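Local coordinates for malonyl CoA-acyl carrier protein transacylase (Bartonella henselae, PDB 3QAT) that probably transfers malonyl groups from coenzyme A to the acyl carrier protein, supplying the malonyl extender units for bacterial fatty acid synthesis, at residues L144-V149 and C162-D167; S137-I142 and K180-A185; E150-I155 and S190-K195; E187-S190 and R196-L199; G170-I175 and T288-R293. All coordinates share one frame; numbering follows the deposited sequence. Where two conformers were deposited one is given.

Contact 1 (L144-V149 and C162-D167); sequences LDEKDV and CQIAND
A cluster of two acids and two arginines marks one end of this helix-on-sheet contact, where E146 in the first turn of helix 146-155 meets D167 of strand 162-169. E146 OE2 lies 3.3 Å from D167 OD2; both oxygens are acceptors and do not bond each other. The side chains cross at about a right angle, and their carboxylate planes are 58° apart. The approach is consistent with the positive charge around it: R264 pairs with both acids, through NH2 with E146 OE1 and through NE with D167 OD2, while R260 takes E146 OE2, which probably favours the ionised form of both. Next to the acids the contact is apolar. I164 CD1 touches E146 CG at 3.7 Å, and I164 CG1 packs against V149 CG1 at 3.9 Å. The V149 methyl is carried there by a chi1 of 177°, which sets CG1 opposite the backbone N. Helix and strand are the first helix and second strand of a ferredoxin-like beta-alpha-beta-beta-alpha-beta subdomain. A classic beta bulge, A165 and N166 both facing V174, interrupts the strand's alternation, so that I164 and D167, three residues apart, both point at the helix. D145 is the N-cap, its OD1 accepting from D148 N at 2.9 Å. On the strand, N166 ND2 bonds A165 O at 2.9 Å from above the carbonyl plane.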
# COMPACT_ATOMS: atom_id res chain seq x y z
N LEU A 144 -14.79 -13.51 9.00
CA LEU A 144 -15.74 -13.89 7.96
C LEU A 144 -15.05 -14.01 6.61
O LEU A 144 -14.25 -13.17 6.25
CB LEU A 144 -16.88 -12.86 7.86
CG LEU A 144 -17.68 -12.59 9.14
CD1 LEU A 144 -18.72 -11.48 8.91
CD2 LEU A 144 -18.35 -13.88 9.67
N ASP A 145 -15.38 -15.06 5.86
CA ASP A 145 -14.74 -15.22 4.55
C ASP A 145 -15.35 -14.25 3.53
O ASP A 145 -16.39 -13.65 3.79
CB ASP A 145 -14.75 -16.69 4.06
CG ASP A 145 -16.14 -17.22 3.80
OD1 ASP A 145 -17.07 -16.43 3.50
OD2 ASP A 145 -16.31 -18.46 3.88
N GLU A 146 -14.67 -14.11 2.40
CA GLU A 146 -15.06 -13.19 1.35
C GLU A 146 -16.50 -13.38 0.89
O GLU A 146 -17.24 -12.41 0.74
CB GLU A 146 -14.12 -13.40 0.18
CG GLU A 146 -13.94 -12.22 -0.69
CD GLU A 146 -12.58 -12.24 -1.37
OE1 GLU A 146 -12.07 -13.36 -1.65
OE2 GLU A 146 -12.04 -11.14 -1.61
N LYS A 147 -16.89 -14.64 0.66
CA LYS A 147 -18.25 -14.97 0.26
C LYS A 147 -19.30 -14.41 1.23
O LYS A 147 -20.28 -13.78 0.80
CB LYS A 147 -18.42 -16.50 0.10
N ASP A 148 -19.09 -14.64 2.52
CA ASP A 148 -20.01 -14.18 3.56
C ASP A 148 -20.04 -12.65 3.66
O ASP A 148 -21.09 -12.07 3.93
CB ASP A 148 -19.65 -14.79 4.91
CG ASP A 148 -19.91 -16.29 4.97
OD1 ASP A 148 -20.44 -16.87 3.99
OD2 ASP A 148 -19.56 -16.90 6.01
N VAL A 149 -18.90 -12.01 3.45
CA VAL A 149 -18.90 -10.54 3.48
C VAL A 149 -19.59 -9.99 2.23
O VAL A 149 -20.30 -8.99 2.31
CB VAL A 149 -17.49 -9.95 3.69
CG1 VAL A 149 -17.54 -8.40 3.63
CG2 VAL A 149 -16.92 -10.42 5.01
N CYS A 162 -22.01 -0.78 -0.32
CA CYS A 162 -20.99 -1.37 0.57
C CYS A 162 -20.22 -2.41 -0.23
O CYS A 162 -20.82 -3.29 -0.85
CB CYS A 162 -21.64 -1.98 1.81
SG CYS A 162 -20.50 -2.66 3.05
N GLN A 163 -18.89 -2.30 -0.22
CA GLN A 163 -18.06 -3.14 -1.06
C GLN A 163 -16.87 -3.65 -0.26
O GLN A 163 -16.51 -3.06 0.76
CB GLN A 163 -17.54 -2.32 -2.25
CG GLN A 163 -18.61 -2.04 -3.27
CD GLN A 163 -18.11 -1.09 -4.34
OE1 GLN A 163 -17.86 0.07 -4.08
NE2 GLN A 163 -17.98 -1.59 -5.56
N ILE A 164 -16.26 -4.74 -0.71
CA ILE A 164 -14.98 -5.18 -0.12
C ILE A 164 -13.84 -4.30 -0.64
O ILE A 164 -13.58 -4.26 -1.85
CB ILE A 164 -14.71 -6.67 -0.41
CG1 ILE A 164 -15.76 -7.53 0.31
CG2 ILE A 164 -13.27 -7.05 0.02
CD1 ILE A 164 -15.58 -9.03 0.08
N ALA A 165 -13.19 -3.59 0.28
CA ALA A 165 -12.07 -2.71 -0.05
C ALA A 165 -10.73 -3.44 -0.01
O ALA A 165 -9.86 -3.20 -0.84
CB ALA A 165 -12.04 -1.54 0.92
N ASN A 166 -10.53 -4.30 0.99
CA ASN A 166 -9.28 -5.08 1.05
C ASN A 166 -9.65 -6.53 1.39
O ASN A 166 -10.48 -6.77 2.28
CB ASN A 166 -8.39 -4.73 2.24
CG ASN A 166 -7.78 -3.32 2.26
OD1 ASN A 166 -7.10 -3.05 3.26
ND2 ASN A 166 -7.92 -2.47 1.22
N ASP A 167 -8.97 -7.48 0.77
CA ASP A 167 -9.00 -8.85 1.23
C ASP A 167 -7.55 -9.10 1.70
O ASP A 167 -6.66 -9.32 0.87
CB ASP A 167 -9.38 -9.78 0.05
CG ASP A 167 -9.29 -11.26 0.40
OD1 ASP A 167 -9.38 -11.61 1.59
OD2 ASP A 167 -9.12 -12.11 -0.51

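Contact 2 (S137-I142 and K180-A185); sequences SMAALI and KAVETA
V182 of helix 179-191 presses its branched side chain onto the side chains of S137 and A139 and the backbone of M138, and this one residue makes the tight part of the contact. V182 CG1, trans to its own N (chi1 175°), points at the strand, where it lies 3.8 Å from M138 C and 3.9 Å from A139 CB. On the other branch, V182 CG2 meets S137 O, also at 3.8 Å. S137 CB touches V182 CG1 at 4.0 Å, while the serine hydroxyl is occupied elsewhere, hydrogen-bonded to P201 O. Small residues face the helix here, consistent with the 7.7 Å approach of the axes of 137-142 and 180-185, which run nearly parallel, at 17°.

Farther along, the pair opens. L141 and A185 both point into the interface, yet neither comes into contact with the opposite segment; other residues, A189 and A197 for L141, I175 and I152 for A185, pack there instead. The solvent side of the helix carries E183, an exposed residue whose carboxylate leads away from the strand. T184 turns its hydroxyl back on its own helix, OG1 donating to K180 O at 3.0 Å; T184 N reaches that oxygen from the opposite face of the carbonyl plane.

In the ferredoxin-like sheet, strand 136-142 runs between strands 196-200 and 172-176, and helix 179-191 lies over it, touching L199 on one neighbour and I175 on the other.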
# COMPACT_ATOMS: atom_id res chain seq x y z
N SER A 137 -17.73 5.66 4.87
CA SER A 137 -17.06 5.04 6.02
C SER A 137 -16.32 3.82 5.52
O SER A 137 -16.52 3.36 4.39
CB SER A 137 -18.08 4.56 7.07
OG SER A 137 -18.83 5.64 7.65
N MET A 138 -15.50 3.25 6.41
CA MET A 138 -14.91 1.91 6.22
C MET A 138 -15.15 1.10 7.47
O MET A 138 -15.61 1.64 8.48
CB MET A 138 -13.38 1.97 5.92
CG MET A 138 -13.10 2.69 4.64
SD MET A 138 -11.34 2.62 4.24
CE MET A 138 -11.32 1.16 3.22
N ALA A 139 -14.89 -0.21 7.41
CA ALA A 139 -14.93 -1.04 8.60
C ALA A 139 -13.95 -2.17 8.50
O ALA A 139 -13.71 -2.70 7.40
CB ALA A 139 -16.35 -1.60 8.86
N ALA A 140 -13.35 -2.53 9.63
CA ALA A 140 -12.39 -3.61 9.67
C ALA A 140 -13.06 -4.83 10.27
O ALA A 140 -13.51 -4.79 11.42
CB ALA A 140 -11.17 -3.21 10.53
N LEU A 141 -13.11 -5.91 9.49
CA LEU A 141 -13.73 -7.17 9.94
C LEU A 141 -12.67 -8.26 10.08
O LEU A 141 -11.71 -8.32 9.31
CB LEU A 141 -14.78 -7.64 8.92
CG LEU A 141 -15.78 -6.61 8.43
CD1 LEU A 141 -16.70 -7.26 7.35
CD2 LEU A 141 -16.58 -5.92 9.56
N ILE A 142 -12.85 -9.11 11.08
CA ILE A 142 -12.07 -10.35 11.18
C ILE A 142 -12.98 -11.55 11.41
O ILE A 142 -13.91 -11.48 12.23
CB ILE A 142 -11.07 -10.31 12.35
CG1 ILE A 142 -10.15 -9.10 12.21
CG2 ILE A 142 -10.21 -11.60 12.36
CD1 ILE A 142 -9.26 -8.92 13.40
N LYS A 180 -24.18 4.90 6.11
CA LYS A 180 -25.26 4.12 6.73
C LYS A 180 -25.18 2.62 6.39
O LYS A 180 -25.35 1.78 7.27
CB LYS A 180 -26.64 4.68 6.34
N ALA A 181 -24.92 2.30 5.12
CA ALA A 181 -24.78 0.92 4.68
C ALA A 181 -23.61 0.23 5.39
O ALA A 181 -23.72 -0.92 5.81
CB ALA A 181 -24.61 0.83 3.17
N VAL A 182 -22.49 0.93 5.52
CA VAL A 182 -21.32 0.33 6.19
C VAL A 182 -21.59 0.10 7.69
O VAL A 182 -21.22 -0.96 8.25
CB VAL A 182 -20.03 1.19 5.96
CG1 VAL A 182 -18.82 0.63 6.76
CG2 VAL A 182 -19.67 1.25 4.46
N GLU A 183 -22.25 1.06 8.33
CA GLU A 183 -22.66 0.91 9.72
C GLU A 183 -23.54 -0.33 9.92
O GLU A 183 -23.35 -1.10 10.86
CB GLU A 183 -23.38 2.18 10.20
CG GLU A 183 -23.67 2.16 11.70
CD GLU A 183 -24.56 3.32 12.14
OE1 GLU A 183 -24.92 4.18 11.30
OE2 GLU A 183 -24.93 3.35 13.34
N THR A 184 -24.50 -0.51 9.01
CA THR A 184 -25.41 -1.66 9.08
C THR A 184 -24.64 -2.95 8.85
O THR A 184 -24.87 -3.94 9.52
CB THR A 184 -26.59 -1.53 8.10
OG1 THR A 184 -27.24 -0.28 8.34
CG2 THR A 184 -27.58 -2.68 8.30
N ALA A 185 -23.70 -2.92 7.91
CA ALA A 185 -22.87 -4.08 7.62
C ALA A 185 -22.08 -4.53 8.84
O ALA A 185 -21.91 -5.73 9.05
CB ALA A 185 -21.93 -3.77 6.45

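Contact 3 (E150-I155 and S190-K195); sequences EEICEI and SQKGAK
The two helices of the ferredoxin-like subdomain lie on the same face of its sheet, and I152 of helix 146-155 meets K192 where helix 179-191 ends. The lysine contributes its methylenes rather than its charge. K192 CE sits 4.0 Å from I152 CG1, and K192 CD is 4.1 Å from I152 CD1; the two chains lie alongside each other, pointing opposite ways. I155, one turn on, approaches tip to tip, its CD1 4.2 Å from K192 CE. The lysine chain is extended as far as CE and then bends (chi4 -75°), leaving NZ 4.4 Å from E151 OE2. That is too long for a salt bridge, so any attraction between these charges at the exposed edge of the contact is probably modest. The buried I152 reaches deeper, onto A185, V188 and A189 of the partner helix. K192 is followed by the chain reversal that ends the helix: G193 takes a positive phi of 97°, G193 N bonds S190 O at 3.1 Å, and A194 N probably bonds A189 O at 2.9 Å. This arrangement round a glycine is the Schellman motif, a classic C-terminal helix ending.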
# COMPACT_ATOMS: atom_id res chain seq x y z
N GLU A 150 -19.40 -10.64 1.08
CA GLU A 150 -20.08 -10.24 -0.17
C GLU A 150 -21.60 -10.33 0.01
O GLU A 150 -22.35 -9.47 -0.46
CB GLU A 150 -19.57 -11.07 -1.37
CG GLU A 150 -18.17 -10.60 -1.85
CD GLU A 150 -17.53 -11.45 -2.96
OE1 GLU A 150 -17.94 -12.61 -3.19
OE2 GLU A 150 -16.59 -10.93 -3.61
N GLU A 151 -22.04 -11.35 0.75
CA GLU A 151 -23.44 -11.50 1.08
C GLU A 151 -23.94 -10.36 1.99
O GLU A 151 -25.03 -9.82 1.77
CB GLU A 151 -23.67 -12.88 1.70
CG GLU A 151 -25.12 -13.33 1.64
CD GLU A 151 -25.43 -14.41 2.66
OE1 GLU A 151 -24.50 -15.16 3.06
OE2 GLU A 151 -26.61 -14.51 3.07
N ILE A 152 -23.14 -9.97 2.98
CA ILE A 152 -23.50 -8.82 3.82
C ILE A 152 -23.63 -7.55 2.97
O ILE A 152 -24.52 -6.75 3.17
CB ILE A 152 -22.49 -8.58 4.96
CG1 ILE A 152 -22.49 -9.77 5.95
CG2 ILE A 152 -22.84 -7.30 5.70
CD1 ILE A 152 -21.41 -9.72 7.01
N CYS A 153 -22.71 -7.36 2.02
CA CYS A 153 -22.81 -6.23 1.10
C CYS A 153 -24.16 -6.19 0.38
O CYS A 153 -24.76 -5.12 0.20
CB CYS A 153 -21.66 -6.27 0.10
SG CYS A 153 -20.06 -5.90 0.86
N GLU A 154 -24.63 -7.37 -0.03
CA GLU A 154 -25.91 -7.52 -0.71
C GLU A 154 -27.08 -7.26 0.25
O GLU A 154 -28.05 -6.58 -0.12
CB GLU A 154 -26.02 -8.91 -1.35
N ILE A 155 -26.97 -7.77 1.47
CA ILE A 155 -28.00 -7.58 2.50
C ILE A 155 -28.28 -6.10 2.78
O ILE A 155 -29.43 -5.70 2.98
CB ILE A 155 -27.61 -8.36 3.81
CG1 ILE A 155 -27.76 -9.87 3.60
CG2 ILE A 155 -28.42 -7.88 5.02
CD1 ILE A 155 -27.06 -10.74 4.63
N SER A 190 -21.26 -8.55 13.06
CA SER A 190 -21.25 -8.88 14.49
C SER A 190 -22.28 -9.97 14.80
O SER A 190 -21.99 -10.92 15.53
CB SER A 190 -21.57 -7.62 15.30
OG SER A 190 -21.44 -7.87 16.68
N GLN A 191 -23.48 -9.82 14.25
CA GLN A 191 -24.56 -10.81 14.44
C GLN A 191 -24.14 -12.17 13.90
O GLN A 191 -24.36 -13.20 14.53
CB GLN A 191 -25.86 -10.33 13.77
CG GLN A 191 -26.97 -11.41 13.70
CD GLN A 191 -26.96 -12.18 12.40
OE1 GLN A 191 -26.76 -13.41 12.38
NE2 GLN A 191 -27.17 -11.48 11.30
N LYS A 192 -23.50 -12.17 12.74
CA LYS A 192 -23.02 -13.42 12.14
C LYS A 192 -21.82 -14.06 12.83
O LYS A 192 -21.40 -15.15 12.44
CB LYS A 192 -22.69 -13.21 10.66
CG LYS A 192 -23.91 -12.96 9.81
CD LYS A 192 -23.53 -12.92 8.32
CE LYS A 192 -24.75 -12.76 7.44
NZ LYS A 192 -25.56 -14.01 7.31
N GLY A 193 -21.28 -13.40 13.83
CA GLY A 193 -20.22 -13.97 14.66
C GLY A 193 -18.81 -13.57 14.28
O GLY A 193 -17.86 -14.25 14.64
N ALA A 194 -18.67 -12.44 13.58
CA ALA A 194 -17.33 -11.95 13.30
C ALA A 194 -16.56 -11.84 14.61
O ALA A 194 -17.12 -11.43 15.63
CB ALA A 194 -17.38 -10.60 12.62
N LYS A 195 -15.27 -12.21 14.58
CA LYS A 195 -14.43 -12.05 15.76
C LYS A 195 -14.22 -10.57 16.07
O LYS A 195 -14.19 -10.19 17.24
CB LYS A 195 -13.09 -12.79 15.60
CG LYS A 195 -13.22 -14.31 15.48
CD LYS A 195 -14.19 -14.87 16.53
CE LYS A 195 -13.87 -16.31 16.92
NZ LYS A 195 -12.90 -16.38 18.06

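Contact 4 (E187-S190 and R196-L199); sequences EVAS and RAVL
A189 and A197 meet methyl to methyl, CB to CB at 4.1 Å, where the last turns of helix 179-191 lie over edge strand 196-200. Neither alanine has a rotatable branch, so the fit is set by the backbones, which point both CB atoms into the interface. The A197 methyl also faces the helix backbone, 4.3 Å from S190 N, and the CA atoms of S190 and A197 come within 6.0 Å.

S190 borders the contact on its exposed side. The residue was deposited in two conformers; in the one given, OG lies anti to N (chi1 -174°), which swings it away from the strand: S190 CB is 4.7 Å from A197 CB, whereas OG is 5.4 Å from it. The serine meets A197 through its backbone N, with the methylene nearby.

Two residues beyond A197, L199 points to the same side of the strand but serves an earlier turn of the helix, extending to V182 and E183. V186 and L141 complete the surroundings of A197, and L141 also touches A189; I152 of helix 146-155 packs on A189 as well.

Strand 196-200 is antiparallel to 136-142, with backbone bonds between R196 and I142 and between V198 and A140. A closing helix followed by a last strand that returns to the sheet's edge beside the first strand is the final alpha-beta unit of the ferredoxin-like fold.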
# COMPACT_ATOMS: atom_id res chain seq x y z
N GLU A 187 -23.08 -4.14 12.00
CA GLU A 187 -24.10 -4.80 12.83
C GLU A 187 -24.31 -6.24 12.37
O GLU A 187 -24.28 -7.17 13.19
CB GLU A 187 -25.41 -4.02 12.79
CG GLU A 187 -25.31 -2.65 13.42
CD GLU A 187 -26.50 -1.74 13.09
OE1 GLU A 187 -27.40 -2.17 12.32
OE2 GLU A 187 -26.52 -0.59 13.59
N VAL A 188 -24.48 -6.42 11.05
CA VAL A 188 -24.71 -7.75 10.49
C VAL A 188 -23.50 -8.67 10.69
O VAL A 188 -23.62 -9.83 11.10
CB VAL A 188 -25.11 -7.70 9.01
CG1 VAL A 188 -25.32 -9.11 8.46
CG2 VAL A 188 -26.41 -6.88 8.83
N ALA A 189 -22.30 -8.15 10.45
CA ALA A 189 -21.09 -8.95 10.67
C ALA A 189 -20.97 -9.44 12.11
O ALA A 189 -20.59 -10.61 12.34
CB ALA A 189 -19.85 -8.13 10.29
N SER A 190 -21.26 -8.55 13.06
CA SER A 190 -21.25 -8.88 14.49
C SER A 190 -22.28 -9.97 14.80
O SER A 190 -21.99 -10.92 15.53
CB SER A 190 -21.57 -7.62 15.30
OG SER A 190 -21.44 -7.87 16.68
N ARG A 196 -14.11 -9.76 15.03
CA ARG A 196 -13.97 -8.31 15.16
C ARG A 196 -14.81 -7.66 14.08
O ARG A 196 -14.81 -8.13 12.95
CB ARG A 196 -12.51 -7.88 14.97
CG ARG A 196 -12.33 -6.36 14.76
CD ARG A 196 -10.88 -5.96 14.59
NE ARG A 196 -10.08 -6.45 15.71
CZ ARG A 196 -8.76 -6.34 15.81
NH1 ARG A 196 -8.05 -5.75 14.84
NH2 ARG A 196 -8.14 -6.85 16.87
N ALA A 197 -15.51 -6.57 14.42
CA ALA A 197 -16.19 -5.77 13.40
C ALA A 197 -16.20 -4.34 13.88
O ALA A 197 -16.97 -3.97 14.78
CB ALA A 197 -17.61 -6.29 13.16
N VAL A 198 -15.29 -3.53 13.34
CA VAL A 198 -15.09 -2.19 13.88
C VAL A 198 -15.34 -1.14 12.81
O VAL A 198 -14.71 -1.15 11.75
CB VAL A 198 -13.64 -2.02 14.42
CG1 VAL A 198 -13.41 -0.57 14.86
CG2 VAL A 198 -13.38 -2.97 15.61
N LEU A 199 -16.28 -0.24 13.10
CA LEU A 199 -16.58 0.90 12.21
C LEU A 199 -15.52 1.99 12.28
O LEU A 199 -15.03 2.33 13.36
CB LEU A 199 -17.96 1.47 12.57
CG LEU A 199 -18.57 2.53 11.64
CD1 LEU A 199 -18.84 1.98 10.22
CD2 LEU A 199 -19.87 3.04 12.29

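Contact 5 (G170-I175 and T288-R293); sequences GGQIVI and TGLARR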
# COMPACT_ATOMS: atom_id res chain seq x y z
N GLY A 170 -5.58 -13.93 6.52
CA GLY A 170 -5.75 -14.15 7.95
C GLY A 170 -7.17 -13.90 8.43
O GLY A 170 -7.38 -13.60 9.61
N GLY A 171 -8.13 -14.01 7.52
CA GLY A 171 -9.53 -13.73 7.82
C GLY A 171 -9.86 -12.24 7.98
O GLY A 171 -10.94 -11.90 8.47
N GLN A 172 -8.95 -11.37 7.55
CA GLN A 172 -9.14 -9.90 7.66
C GLN A 172 -9.70 -9.33 6.38
O GLN A 172 -9.08 -9.46 5.31
CB GLN A 172 -7.82 -9.18 7.94
CG GLN A 172 -7.26 -9.49 9.31
CD GLN A 172 -5.93 -8.81 9.54
OE1 GLN A 172 -5.72 -7.65 9.15
NE2 GLN A 172 -5.02 -9.53 10.16
N ILE A 173 -10.86 -8.69 6.48
CA ILE A 173 -11.50 -8.07 5.32
C ILE A 173 -11.93 -6.65 5.71
O ILE A 173 -12.52 -6.45 6.78
CB ILE A 173 -12.70 -8.91 4.81
CG1 ILE A 173 -12.21 -10.24 4.19
CG2 ILE A 173 -13.56 -8.09 3.79
CD1 ILE A 173 -13.31 -11.18 3.78
N VAL A 174 -11.58 -5.66 4.88
CA VAL A 174 -12.00 -4.28 5.09
C VAL A 174 -13.09 -3.94 4.10
O VAL A 174 -12.95 -4.21 2.91
CB VAL A 174 -10.82 -3.32 4.92
CG1 VAL A 174 -11.23 -1.91 5.29
CG2 VAL A 174 -9.64 -3.77 5.79
N ILE A 175 -14.20 -3.40 4.59
CA ILE A 175 -15.29 -2.95 3.72
C ILE A 175 -15.34 -1.41 3.66
O ILE A 175 -14.74 -0.72 4.49
CB ILE A 175 -16.67 -3.51 4.16
CG1 ILE A 175 -16.97 -3.14 5.61
CG2 ILE A 175 -16.70 -5.03 3.92
CD1 ILE A 175 -18.40 -3.53 6.06
N THR A 288 4.17 -7.98 7.01
CA THR A 288 4.81 -9.18 7.54
C THR A 288 3.84 -9.97 8.43
O THR A 288 3.78 -11.22 8.34
CB THR A 288 6.11 -8.78 8.26
OG1 THR A 288 7.02 -8.22 7.31
CG2 THR A 288 6.79 -10.01 8.94
N GLY A 289 3.06 -9.25 9.24
CA GLY A 289 2.01 -9.88 10.08
C GLY A 289 0.99 -10.61 9.22
O GLY A 289 0.63 -11.77 9.51
N LEU A 290 0.56 -9.98 8.13
CA LEU A 290 -0.38 -10.61 7.21
C LEU A 290 0.23 -11.84 6.53
O LEU A 290 -0.43 -12.87 6.43
CB LEU A 290 -0.87 -9.62 6.15
CG LEU A 290 -1.67 -8.42 6.64
CD1 LEU A 290 -1.97 -7.44 5.50
CD2 LEU A 290 -3.00 -8.89 7.27
N ALA A 291 1.47 -11.71 6.06
CA ALA A 291 2.12 -12.82 5.30
C ALA A 291 2.18 -14.07 6.16
O ALA A 291 1.89 -15.17 5.67
CB ALA A 291 3.53 -12.43 4.82
N ARG A 292 2.53 -13.90 7.44
CA ARG A 292 2.64 -15.05 8.35
C ARG A 292 1.31 -15.74 8.63
O ARG A 292 1.28 -16.96 8.90
CB ARG A 292 3.37 -14.63 9.64
CG ARG A 292 4.82 -14.23 9.38
CD ARG A 292 5.60 -13.97 10.67
NE ARG A 292 6.97 -13.57 10.36
CZ ARG A 292 7.67 -12.69 11.07
NH1 ARG A 292 7.11 -12.09 12.13
NH2 ARG A 292 8.91 -12.38 10.71
N ARG A 293 0.22 -14.99 8.54
CA ARG A 293 -1.13 -15.53 8.71
C ARG A 293 -1.58 -16.24 7.44
O ARG A 293 -2.25 -17.26 7.50
CB ARG A 293 -2.12 -14.44 9.10
CG ARG A 293 -1.94 -13.96 10.54
CD ARG A 293 -2.86 -12.79 10.88
NE ARG A 293 -2.57 -12.23 12.21
CZ ARG A 293 -3.03 -12.72 13.36
NH1 ARG A 293 -3.83 -13.80 13.38
NH2 ARG A 293 -2.69 -12.13 14.50
O HOH W 1 -2.14 -9.37 10.86
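G170, in the connection of the beta hairpin formed by strands 162-169 and 172-176, touches R293 of helix 286-294. The hairpin belongs to the ferredoxin-like subdomain, whereas the helix flanks the parallel sheet of the larger subdomain, with A291 against A300 of strand 299-303; the contact thus joins the two halves of the protein. G170 CA rests 3.8 Å from R293 CB, a close approach of bare backbone to the arginine stem. G170 and G171 both have positive phi, 62° and 73°, and G171 pairs through its backbone with G143.

Q172 opens the strand and carries the rest of the contact. Its chain runs out straight beyond CG, bringing the end of the amide to L290: L290 CD2 lies 3.5 Å from Q172 OE1 and 3.6 Å from Q172 NE2, so one methyl meets both the oxygen and the nitrogen of the flat group. The glutamine crosses R293 at about a right angle, with Q172 NE2 4.0 Å from R293 CD and the amide and guanidinium planes 66° apart.

From I173 onward the strand belongs to its own subdomain: I173 and I175 pack on V149, and V174 touches M138 and N166. The polar link to the helix is indirect. One water accepts from Q172 NE2 at 3.0 Å and, in a weak bond, from R293 NE at 3.2 Å.

In the fold
Contacts 1 to 4 build the ferredoxin-like subdomain, with its two helices on one face of the four antiparallel strands of its sheet. Contacts 2, 3 and 4 share helix 179-191, and the centres of contacts 3 and 4 are about 7 Å apart. Contact 1 joins contact 2 through V149 CG2 and L141 CD1, 3.9 Å apart, and contact 5 through a probable hydrogen bond, A165 N to V174 O, 2.7 Å. Contact 5, about 17 Å centre to centre from contacts 2 and 4, faces the larger subdomain. The sheet's other face looks toward the probable active site: N166 touches H97, beside S98 of a GxSxG sequence that fits a nucleophile elbow, and A165 touches H207.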